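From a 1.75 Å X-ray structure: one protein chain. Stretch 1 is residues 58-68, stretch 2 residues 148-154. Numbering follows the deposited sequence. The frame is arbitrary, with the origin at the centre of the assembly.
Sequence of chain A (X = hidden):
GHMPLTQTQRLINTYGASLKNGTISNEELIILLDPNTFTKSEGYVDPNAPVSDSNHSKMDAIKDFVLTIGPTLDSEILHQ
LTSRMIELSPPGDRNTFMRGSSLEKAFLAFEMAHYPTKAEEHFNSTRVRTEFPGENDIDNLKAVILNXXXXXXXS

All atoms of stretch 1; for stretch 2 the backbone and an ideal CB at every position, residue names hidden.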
# COMPACT_ATOMS: atom_id res chain seq x y z
N LYS A 58 -5.23 -10.59 3.58
CA LYS A 58 -4.84 -9.26 4.03
C LYS A 58 -4.48 -8.36 2.85
O LYS A 58 -4.96 -7.22 2.77
CB LYS A 58 -3.69 -9.33 5.04
CG LYS A 58 -3.22 -7.98 5.54
CD LYS A 58 -2.21 -8.15 6.66
CE LYS A 58 -1.63 -6.81 7.10
NZ LYS A 58 -0.93 -6.99 8.41
N MSE A 59 -3.65 -8.85 1.93
CA MSE A 59 -3.36 -8.05 0.74
C MSE A 59 -4.60 -7.77 -0.11
O MSE A 59 -4.73 -6.66 -0.64
CB MSE A 59 -2.25 -8.65 -0.13
CG MSE A 59 -2.02 -7.80 -1.40
SE MSE A 59 -1.58 -5.93 -0.96
CE MSE A 59 -0.02 -6.53 -0.03
N ASP A 60 -5.52 -8.72 -0.22
CA ASP A 60 -6.76 -8.46 -0.95
C ASP A 60 -7.45 -7.22 -0.38
O ASP A 60 -7.97 -6.38 -1.12
CB ASP A 60 -7.74 -9.64 -0.84
CG ASP A 60 -7.33 -10.85 -1.67
OD1 ASP A 60 -6.56 -10.69 -2.65
OD2 ASP A 60 -7.80 -11.97 -1.34
N ALA A 61 -7.47 -7.11 0.95
CA ALA A 61 -8.18 -6.02 1.60
C ALA A 61 -7.49 -4.68 1.39
O ALA A 61 -8.14 -3.66 1.15
CB ALA A 61 -8.32 -6.31 3.08
N ILE A 62 -6.16 -4.68 1.51
CA ILE A 62 -5.39 -3.46 1.27
C ILE A 62 -5.52 -3.01 -0.19
O ILE A 62 -5.70 -1.82 -0.47
CB ILE A 62 -3.89 -3.66 1.65
CG1 ILE A 62 -3.76 -4.14 3.10
CG2 ILE A 62 -3.12 -2.37 1.41
CD1 ILE A 62 -2.32 -4.33 3.58
N LYS A 63 -5.44 -3.96 -1.12
CA LYS A 63 -5.59 -3.66 -2.54
C LYS A 63 -6.94 -3.00 -2.78
O LYS A 63 -7.04 -2.01 -3.51
CB LYS A 63 -5.52 -4.96 -3.36
CG LYS A 63 -4.12 -5.50 -3.65
CD LYS A 63 -4.28 -6.78 -4.46
CE LYS A 63 -2.99 -7.46 -4.81
NZ LYS A 63 -3.33 -8.77 -5.44
N ASP A 64 -7.97 -3.55 -2.16
CA ASP A 64 -9.33 -3.05 -2.38
C ASP A 64 -9.42 -1.60 -1.92
O ASP A 64 -10.03 -0.76 -2.59
CB ASP A 64 -10.35 -3.95 -1.67
CG ASP A 64 -11.79 -3.64 -2.06
OD1 ASP A 64 -12.16 -3.88 -3.23
OD2 ASP A 64 -12.54 -3.17 -1.19
N PHE A 65 -8.80 -1.31 -0.78
CA PHE A 65 -8.80 0.06 -0.23
C PHE A 65 -8.09 1.03 -1.15
O PHE A 65 -8.62 2.10 -1.46
CB PHE A 65 -8.13 0.07 1.15
CG PHE A 65 -8.06 1.42 1.79
CD1 PHE A 65 -9.11 1.90 2.56
CD2 PHE A 65 -6.92 2.21 1.66
CE1 PHE A 65 -9.04 3.15 3.18
CE2 PHE A 65 -6.84 3.45 2.27
CZ PHE A 65 -7.90 3.92 3.03
N VAL A 66 -6.90 0.66 -1.61
CA VAL A 66 -6.16 1.53 -2.52
C VAL A 66 -6.89 1.67 -3.85
O VAL A 66 -6.97 2.76 -4.41
CB VAL A 66 -4.72 1.02 -2.71
CG1 VAL A 66 -3.99 1.85 -3.77
CG2 VAL A 66 -3.99 1.05 -1.37
N LEU A 67 -7.48 0.57 -4.32
CA LEU A 67 -8.23 0.60 -5.59
C LEU A 67 -9.39 1.59 -5.53
O LEU A 67 -9.85 2.12 -6.56
CB LEU A 67 -8.79 -0.80 -5.88
CG LEU A 67 -9.38 -1.10 -7.25
CD1 LEU A 67 -8.29 -0.95 -8.31
CD2 LEU A 67 -9.94 -2.50 -7.27
N THR A 68 -9.84 1.87 -4.32
CA THR A 68 -10.99 2.72 -4.07
C THR A 68 -10.60 4.19 -3.85
O THR A 68 -11.22 5.10 -4.41
CB THR A 68 -11.82 2.19 -2.85
OG1 THR A 68 -12.19 0.83 -3.10
CG2 THR A 68 -13.07 3.02 -2.63
N UNK A 148 3.72 -8.29 -8.53
CA UNK A 148 2.36 -8.84 -8.58
C UNK A 148 1.30 -7.82 -8.20
O UNK A 148 0.16 -7.86 -8.69
CB UNK A 148 2.25 -10.05 -7.65
N UNK A 149 1.67 -6.89 -7.32
CA UNK A 149 0.71 -5.90 -6.88
C UNK A 149 0.54 -4.85 -7.99
O UNK A 149 -0.59 -4.44 -8.30
CB UNK A 149 1.16 -5.25 -5.57
N UNK A 150 1.65 -4.44 -8.61
CA UNK A 150 1.58 -3.52 -9.74
C UNK A 150 0.71 -4.13 -10.84
O UNK A 150 -0.14 -3.46 -11.42
CB UNK A 150 2.98 -3.20 -10.27
N UNK A 151 0.91 -5.42 -11.10
CA UNK A 151 0.17 -6.10 -12.17
C UNK A 151 -1.33 -6.12 -11.87
O UNK A 151 -2.17 -6.05 -12.78
CB UNK A 151 0.69 -7.53 -12.35
N UNK A 152 -1.67 -6.21 -10.59
CA UNK A 152 -3.06 -6.20 -10.17
C UNK A 152 -3.72 -4.87 -10.49
O UNK A 152 -4.82 -4.82 -11.03
CB UNK A 152 -3.17 -6.50 -8.67
N UNK A 153 -3.04 -3.79 -10.15
CA UNK A 153 -3.61 -2.46 -10.40
C UNK A 153 -3.70 -2.16 -11.89
O UNK A 153 -4.57 -1.40 -12.33
CB UNK A 153 -2.77 -1.38 -9.71
N UNK A 154 -2.81 -2.75 -12.68
CA UNK A 154 -2.85 -2.47 -14.11
C UNK A 154 -3.98 -3.20 -14.82
O UNK A 154 -4.50 -2.73 -15.83
CB UNK A 154 -1.51 -2.85 -14.75

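Both stretches are helical, and their axes come no closer than 11.4 Å at 45° between their directions, so side chains of some length must fill the space between them.

Position 148 has phi near -66°, a value proline tolerates, and its CA-to-CB bond points sideways with no atom of stretch 1 within 5.5 Å of the ideal CB. Many residues would fit. The deposited residue is Pro 148, whose ring leaves stretch 1 alone; its carbonyl matters more, since a water accepts a hydrogen bond from Lys 63 NZ (2.6 Å to its O) and gives a weak one to Pro 148 O (2.9 Å from its O).

At position 149 the CB also points sideways, yet it lies 4.8 Å from Lys 63 CE and 5.4 Å from Met 59 SE. A moderately long apolar side chain, such as leucine, isoleucine or methionine, would suit. Ile 149 fills it. Its CD1 lies 3.9 Å from the methyl CE of Met 59, a selenomethionine, and its CG2 lies 4.2 Å from Lys 63 CE.

Positions 150 and 151 are out of reach of stretch 1, which sets no demand; any residue at ease in a helix would do, from alanine to larger apolar or polar ones. They are Ile 150 and Ala 151, and neither makes a contact across the gap.

Position 152 points toward stretch 1, its ideal CB 4.0 Å from Lys 63 NZ. An acidic residue could answer the charge; an aromatic one could instead cover the lysine's aliphatic part while turning its pi electrons to the ammonium. Phe 152 takes the second course. Lys 63 CD sits over one ring face, 3.6 Å from CD2 of Phe 152, in a CH-pi contact, while Lys 63 NZ, 4.4 Å from the ring centroid of Phe 152, makes an off-centre cation-pi interaction. Farther along, Phe 152 CZ meets Leu 67 CD2 at 4.3 Å.

Position 153 starts sideways, with nothing of stretch 1 within 5.5 Å of its ideal CB, but Val 66 and Leu 67 offer an apolar surface to a side chain long enough to reach it. Leucine, methionine or an aromatic would be reasonable. Phe 153, chi1 in m, brings its ring end nearer: CZ packs 3.7 Å from Val 66 CG1, and the ring edge meets Leu 67 CD1, 4.1 Å from Phe 153 CD1.

Position 154 is out of reach, so a polar residue is acceptable. It is Gln 154, whose NE2 is hydrogen-bonded elsewhere in the structure.

Stretch 2 148-154: PIIAFFQ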
# COMPACT_ATOMS: atom_id res chain seq x y z
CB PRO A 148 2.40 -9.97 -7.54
CG PRO A 148 3.54 -9.63 -6.64
CD PRO A 148 4.56 -8.98 -7.53
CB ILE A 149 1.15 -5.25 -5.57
CG1 ILE A 149 1.59 -6.35 -4.60
CG2 ILE A 149 0.01 -4.47 -4.96
CD1 ILE A 149 1.98 -5.83 -3.27
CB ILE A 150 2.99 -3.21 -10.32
CG1 ILE A 150 3.84 -2.46 -9.28
CG2 ILE A 150 2.90 -2.42 -11.61
CD1 ILE A 150 5.35 -2.46 -9.61
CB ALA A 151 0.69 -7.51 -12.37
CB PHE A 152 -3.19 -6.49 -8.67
CG PHE A 152 -4.57 -6.23 -8.13
CD1 PHE A 152 -5.56 -7.19 -8.26
CD2 PHE A 152 -4.88 -5.03 -7.51
CE1 PHE A 152 -6.85 -6.95 -7.78
CE2 PHE A 152 -6.16 -4.78 -7.03
CZ PHE A 152 -7.15 -5.75 -7.16
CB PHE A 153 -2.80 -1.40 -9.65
CG PHE A 153 -3.02 -1.42 -8.16
CD1 PHE A 153 -4.31 -1.45 -7.64
CD2 PHE A 153 -1.95 -1.41 -7.28
CE1 PHE A 153 -4.52 -1.46 -6.27
CE2 PHE A 153 -2.16 -1.43 -5.91
CZ PHE A 153 -3.45 -1.46 -5.40
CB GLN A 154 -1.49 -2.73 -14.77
CG GLN A 154 -0.44 -1.75 -14.31
CD GLN A 154 0.84 -1.87 -15.09
OE1 GLN A 154 1.23 -2.98 -15.48
NE2 GLN A 154 1.50 -0.75 -15.33
O HOH W 1 -1.01 -9.27 -6.39
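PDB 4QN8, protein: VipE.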